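Local coordinates for protein serpin (Taeniopygia guttata, PDB 5HGC) that binds cortisol, belongs to the serpin family and may inhibit serine proteases, at residues A102-A107 / E126-D131; Y282-T287 / S315-K320. All coordinates share one frame; numbering follows the deposited sequence.

Contact 1 of 2, residues A102-A107 / E126-D131. Unlike the reference sequence in segment 102-107: A107 (reference Glu).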
loop_
_atom_site.group_PDB
_atom_site.type_symbol
_atom_site.label_atom_id
_atom_site.label_comp_id
_atom_site.label_asym_id
_atom_site.label_seq_id
_atom_site.Cartn_x
_atom_site.Cartn_y
_atom_site.Cartn_z
ATOM N N ALA A 102 -1.803 -6.281 -13.335
ATOM C CA ALA A 102 -1.717 -6.628 -14.752
ATOM C C ALA A 102 -0.392 -7.312 -15.008
ATOM O O ALA A 102 0.584 -7.062 -14.284
ATOM C CB ALA A 102 -1.918 -5.432 -15.670
ATOM N N ILE A 103 -0.411 -8.235 -15.982
ATOM C CA ILE A 103 0.787 -8.827 -16.543
ATOM C C ILE A 103 0.959 -8.529 -18.013
ATOM O O ILE A 103 -0.004 -8.510 -18.758
ATOM C CB ILE A 103 0.978 -10.322 -16.241
ATOM C CG1 ILE A 103 -0.156 -11.174 -16.800
ATOM C CG2 ILE A 103 1.111 -10.512 -14.758
ATOM C CD1 ILE A 103 0.085 -12.686 -16.796
ATOM N N PHE A 104 2.193 -8.232 -18.392
ATOM C CA PHE A 104 2.568 -8.000 -19.776
ATOM C C PHE A 104 3.583 -9.078 -20.136
ATOM O O PHE A 104 4.689 -9.117 -19.547
ATOM C CB PHE A 104 3.093 -6.575 -19.930
ATOM C CG PHE A 104 2.072 -5.547 -19.581
ATOM C CD1 PHE A 104 1.926 -5.087 -18.220
ATOM C CD2 PHE A 104 1.201 -5.026 -20.586
ATOM C CE1 PHE A 104 0.938 -4.121 -17.903
ATOM C CE2 PHE A 104 0.237 -4.047 -20.273
ATOM C CZ PHE A 104 0.103 -3.605 -18.930
ATOM N N VAL A 105 3.166 -10.018 -20.985
ATOM C CA VAL A 105 3.970 -11.239 -21.238
ATOM C C VAL A 105 4.445 -11.153 -22.688
ATOM O O VAL A 105 3.672 -10.731 -23.591
ATOM C CB VAL A 105 3.188 -12.566 -21.005
ATOM C CG1 VAL A 105 4.082 -13.829 -21.163
ATOM C CG2 VAL A 105 2.607 -12.591 -19.602
ATOM N N THR A 106 5.715 -11.515 -22.919
ATOM C CA THR A 106 6.243 -11.568 -24.286
ATOM C C THR A 106 5.348 -12.396 -25.205
ATOM O O THR A 106 4.889 -13.493 -24.830
ATOM C CB THR A 106 7.673 -12.098 -24.345
ATOM O OG1 THR A 106 7.998 -12.352 -25.707
ATOM C CG2 THR A 106 7.844 -13.377 -23.557
ATOM N N ALA A 107 5.068 -11.837 -26.379
ATOM C CA ALA A 107 4.375 -12.551 -27.451
ATOM C C ALA A 107 5.026 -13.912 -27.785
ATOM O O ALA A 107 4.358 -14.824 -28.247
ATOM C CB ALA A 107 4.261 -11.657 -28.681
ATOM N N GLU A 126 -5.849 -8.683 -15.539
ATOM C CA GLU A 126 -5.800 -8.425 -16.994
ATOM C C GLU A 126 -4.421 -8.789 -17.459
ATOM O O GLU A 126 -3.449 -8.284 -16.875
ATOM C CB GLU A 126 -6.061 -6.957 -17.347
ATOM C CG GLU A 126 -7.455 -6.552 -16.922
ATOM C CD GLU A 126 -7.880 -5.160 -17.347
ATOM O OE1 GLU A 126 -7.041 -4.263 -17.585
ATOM O OE2 GLU A 126 -9.100 -4.956 -17.463
ATOM N N ALA A 127 -4.332 -9.637 -18.492
ATOM C CA ALA A 127 -3.038 -10.065 -19.056
ATOM C C ALA A 127 -2.926 -9.616 -20.509
ATOM O O ALA A 127 -3.917 -9.664 -21.253
ATOM C CB ALA A 127 -2.946 -11.576 -18.984
ATOM N N PHE A 128 -1.735 -9.175 -20.910
ATOM C CA PHE A 128 -1.493 -8.587 -22.275
ATOM C C PHE A 128 -0.279 -9.236 -22.928
ATOM O O PHE A 128 0.774 -9.393 -22.285
ATOM C CB PHE A 128 -1.247 -7.085 -22.225
ATOM C CG PHE A 128 -2.398 -6.314 -21.644
ATOM C CD1 PHE A 128 -2.552 -6.178 -20.241
ATOM C CD2 PHE A 128 -3.355 -5.733 -22.481
ATOM C CE1 PHE A 128 -3.636 -5.499 -19.704
ATOM C CE2 PHE A 128 -4.455 -5.032 -21.937
ATOM C CZ PHE A 128 -4.600 -4.916 -20.548
ATOM N N THR A 129 -0.464 -9.658 -24.179
ATOM C CA THR A 129 0.627 -10.121 -25.047
ATOM C C THR A 129 1.353 -8.852 -25.442
ATOM O O THR A 129 0.741 -7.844 -25.902
ATOM C CB THR A 129 0.104 -10.758 -26.347
ATOM O OG1 THR A 129 -1.031 -11.574 -26.079
ATOM C CG2 THR A 129 1.140 -11.645 -26.874
ATOM N N THR A 130 2.649 -8.858 -25.248
ATOM C CA THR A 130 3.389 -7.620 -25.425
ATOM C C THR A 130 4.630 -7.907 -26.254
ATOM O O THR A 130 5.388 -8.841 -25.953
ATOM C CB THR A 130 3.787 -7.028 -24.060
ATOM O OG1 THR A 130 2.610 -6.776 -23.309
ATOM C CG2 THR A 130 4.549 -5.729 -24.208
ATOM N N ASP A 131 4.817 -7.082 -27.279
ATOM C CA ASP A 131 6.022 -7.104 -28.092
ATOM C C ASP A 131 7.073 -6.178 -27.485
ATOM O O ASP A 131 7.112 -4.974 -27.797
ATOM C CB ASP A 131 5.683 -6.663 -29.520
ATOM C CG ASP A 131 6.813 -6.958 -30.528
ATOM O OD1 ASP A 131 7.907 -7.496 -30.175
ATOM O OD2 ASP A 131 6.579 -6.633 -31.708
HETATM O O HOH W 1 8.655 -9.967 -26.372
#
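Five backbone hydrogen bonds join the parallel strands 102-106 and 126-130 and carry on into the loop after the first. V105 N gives the straightest, to F128 O at 2.8 Å with an N-H...O angle of 171°. V105 O takes the shortest, from T130 N at 2.7 Å. I103 uses the same scheme two residues earlier: its N donates to E126 O and its O accepts from F128 N. A107 N closes the ladder on T130 O at 3.0 Å, coming from well above the carbonyl plane. Beside it T106 OG1 bonds A108 N and a water.

F104 and F128 run alongside each other on one face. Both have CG beside the backbone N (chi1 -61° and -60°). The F104 and F128 rings are close to parallel but offset, with little overlap and centroids 5.0 Å apart. The touch is local, F104 CE2 to F128 CD1 at 3.5 Å. T130 OG1 sits at the edge of the F104 ring, in its plane, 3.5 Å from F104 CD2. The same hydroxyl gives a weak bond back to F128 O.

On the other face I103 CG1 sits between the backbone N and the carbonyl carbon and meets A127 CB at 3.6 Å. Helix 113-123 packs here, with F115 on I103 and L116 on A127. Helix 135-149 packs on the phenylalanine face, where Y145 meets F128 edge-to-face and bonds E126 OE1. Strand 100-106 corresponds to s2A and strand 126-130 to s1A, the edge strand of serpin sheet A.

Contact 2 of 2, residues Y282-T287 / S315-K320; sequences YEISNT and SKVVHK
E283 leaves its strand on the same face as V318, and its end bends in toward strand 316-320. CB lies near V317 O. E283 CG is anti to the backbone N (chi1 -160°) and rests 3.8 Å from K316 CG, where the two side chains cross obliquely. A bend at chi2 (-63°) then turns the carboxylate to the V317 backbone. E283 OE2 accepts V317 N at 3.1 Å on its anti lone pair, in a nearly straight bond (166°). The syn lone pair of E283 OE2 takes S285 OG at 2.7 Å, so two donors fix this oxygen. OE1 gets a weak bond from S285 N. The nearby start of helix 285-290 and K316 NZ, 6.6 Å from E283 OE2, would probably favour the charged carboxylate.

The backbones pair antiparallel beside it. Y282 and H319 form a hydrogen-bonded pair, with both N-O distances (Y282 N to H319 O, H319 N to Y282 O) at 2.9 Å. I284 N, at the N-cap position, donates to V317 O. I284 CG1 meets V317 CG2 at 3.8 Å, the side chains crossing at about a right angle.

H319 ND1 bonds S171 OG and H319 NE2 bonds S38 N, in what is the shutter region of the serpin fold. Strand 167-176 pairs with the far edge of strand 316-325, and helices 12-29 and 39-52 pack with F22 and I42 on I284.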
loop_
_atom_site.group_PDB
_atom_site.type_symbol
_atom_site.label_atom_id
_atom_site.label_comp_id
_atom_site.label_asym_id
_atom_site.label_seq_id
_atom_site.Cartn_x
_atom_site.Cartn_y
_atom_site.Cartn_z
ATOM N N TYR A 282 8.169 1.667 -7.542
ATOM C CA TYR A 282 9.344 0.823 -7.306
ATOM C C TYR A 282 9.409 -0.437 -8.177
ATOM O O TYR A 282 8.397 -1.059 -8.465
ATOM C CB TYR A 282 9.470 0.434 -5.815
ATOM C CG TYR A 282 9.181 1.551 -4.852
ATOM C CD1 TYR A 282 10.197 2.358 -4.396
ATOM C CD2 TYR A 282 7.877 1.807 -4.411
ATOM C CE1 TYR A 282 9.946 3.393 -3.522
ATOM C CE2 TYR A 282 7.607 2.847 -3.533
ATOM C CZ TYR A 282 8.653 3.639 -3.086
ATOM O OH TYR A 282 8.429 4.704 -2.243
ATOM N N GLU A 283 10.613 -0.807 -8.588
ATOM C CA GLU A 283 10.856 -2.156 -9.041
ATOM C C GLU A 283 11.249 -2.909 -7.765
ATOM O O GLU A 283 12.248 -2.588 -7.162
ATOM C CB GLU A 283 11.919 -2.183 -10.164
ATOM C CG GLU A 283 11.956 -3.438 -11.062
ATOM C CD GLU A 283 12.293 -4.733 -10.328
ATOM O OE1 GLU A 283 13.212 -4.745 -9.477
ATOM O OE2 GLU A 283 11.638 -5.774 -10.573
ATOM N N ILE A 284 10.445 -3.888 -7.351
ATOM C CA ILE A 284 10.495 -4.459 -5.987
ATOM C C ILE A 284 11.140 -5.850 -5.836
ATOM O O ILE A 284 11.062 -6.460 -4.756
ATOM C CB ILE A 284 9.092 -4.448 -5.318
ATOM C CG1 ILE A 284 8.034 -5.160 -6.182
ATOM C CG2 ILE A 284 8.637 -3.019 -4.969
ATOM C CD1 ILE A 284 6.759 -5.511 -5.405
ATOM N N SER A 285 11.773 -6.331 -6.914
ATOM C CA SER A 285 12.508 -7.596 -6.950
ATOM C C SER A 285 13.503 -7.814 -5.819
ATOM O O SER A 285 13.396 -8.841 -5.144
ATOM C CB SER A 285 13.266 -7.723 -8.258
ATOM O OG SER A 285 12.374 -8.029 -9.291
ATOM N N ASN A 286 14.463 -6.887 -5.621
ATOM C CA ASN A 286 15.514 -7.062 -4.600
ATOM C C ASN A 286 14.897 -7.287 -3.265
ATOM O O ASN A 286 15.367 -8.161 -2.493
ATOM C CB ASN A 286 16.353 -5.810 -4.371
ATOM C CG ASN A 286 17.025 -5.315 -5.597
ATOM O OD1 ASN A 286 17.041 -5.971 -6.645
ATOM N ND2 ASN A 286 17.586 -4.121 -5.484
ATOM N N THR A 287 13.876 -6.446 -2.992
ATOM C CA THR A 287 13.236 -6.359 -1.701
ATOM C C THR A 287 12.619 -7.713 -1.462
ATOM O O THR A 287 12.848 -8.309 -0.410
ATOM C CB THR A 287 12.178 -5.245 -1.665
ATOM O OG1 THR A 287 12.737 -4.022 -2.166
ATOM C CG2 THR A 287 11.677 -5.046 -0.257
ATOM N N SER A 315 10.472 -10.942 -15.055
ATOM C CA SER A 315 11.603 -10.083 -15.412
ATOM C C SER A 315 11.639 -8.826 -14.529
ATOM O O SER A 315 12.681 -8.419 -14.069
ATOM C CB SER A 315 11.583 -9.677 -16.904
ATOM O OG SER A 315 11.685 -10.790 -17.758
ATOM N N LYS A 316 10.476 -8.240 -14.292
ATOM C CA LYS A 316 10.348 -6.935 -13.691
ATOM C C LYS A 316 8.948 -6.948 -13.040
ATOM O O LYS A 316 7.990 -7.453 -13.647
ATOM C CB LYS A 316 10.443 -5.903 -14.795
ATOM C CG LYS A 316 11.499 -4.848 -14.561
ATOM C CD LYS A 316 11.098 -3.478 -15.160
ATOM C CE LYS A 316 12.151 -2.388 -14.882
ATOM N NZ LYS A 316 11.696 -0.999 -15.119
ATOM N N VAL A 317 8.865 -6.490 -11.782
ATOM C CA VAL A 317 7.601 -6.162 -11.092
ATOM C C VAL A 317 7.688 -4.742 -10.649
ATOM O O VAL A 317 8.547 -4.396 -9.849
ATOM C CB VAL A 317 7.226 -7.111 -9.945
ATOM C CG1 VAL A 317 8.420 -7.521 -9.101
ATOM C CG2 VAL A 317 6.085 -6.549 -9.083
ATOM N N VAL A 318 6.847 -3.908 -11.248
ATOM C CA VAL A 318 6.690 -2.498 -10.887
ATOM C C VAL A 318 5.440 -2.310 -10.050
ATOM O O VAL A 318 4.370 -2.782 -10.440
ATOM C CB VAL A 318 6.620 -1.586 -12.113
ATOM C CG1 VAL A 318 6.653 -0.126 -11.669
ATOM C CG2 VAL A 318 7.854 -1.854 -12.965
ATOM N N HIS A 319 5.598 -1.656 -8.893
ATOM C CA HIS A 319 4.485 -1.250 -8.040
ATOM C C HIS A 319 4.380 0.260 -7.947
ATOM O O HIS A 319 5.373 0.909 -7.639
ATOM C CB HIS A 319 4.639 -1.825 -6.659
ATOM C CG HIS A 319 3.599 -1.333 -5.707
ATOM N ND1 HIS A 319 2.280 -1.734 -5.773
ATOM C CD2 HIS A 319 3.673 -0.432 -4.697
ATOM C CE1 HIS A 319 1.594 -1.117 -4.823
ATOM N NE2 HIS A 319 2.419 -0.326 -4.155
ATOM N N LYS A 320 3.219 0.843 -8.233
ATOM C CA LYS A 320 3.068 2.295 -8.049
ATOM C C LYS A 320 1.810 2.591 -7.224
ATOM O O LYS A 320 0.700 2.160 -7.593
ATOM C CB LYS A 320 3.066 3.063 -9.385
ATOM C CG LYS A 320 3.247 4.584 -9.291
ATOM C CD LYS A 320 3.505 5.180 -10.666
ATOM C CE LYS A 320 4.066 6.618 -10.668
ATOM N NZ LYS A 320 3.089 7.770 -10.725
#

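How the contacts relate
Both segments of contact 1 precede those of contact 2 along the chain. Their centres are 16 Å apart and their nearest atoms about 7 Å, so they do not touch. Strand 167-176 bridges them. It bonds antiparallel to strand 100-106 of contact 1 and parallel to strand 316-325 of contact 2. The strand order is therefore 126-130, 100-106, 167-176, 316-325, 265-283, which matches serpin sheet A. Contact 1 is one edge pair and contact 2 the other. In inhibitory serpins the reactive loop inserts between the strands equivalent to 167-176 and 316-325, which are paired directly here.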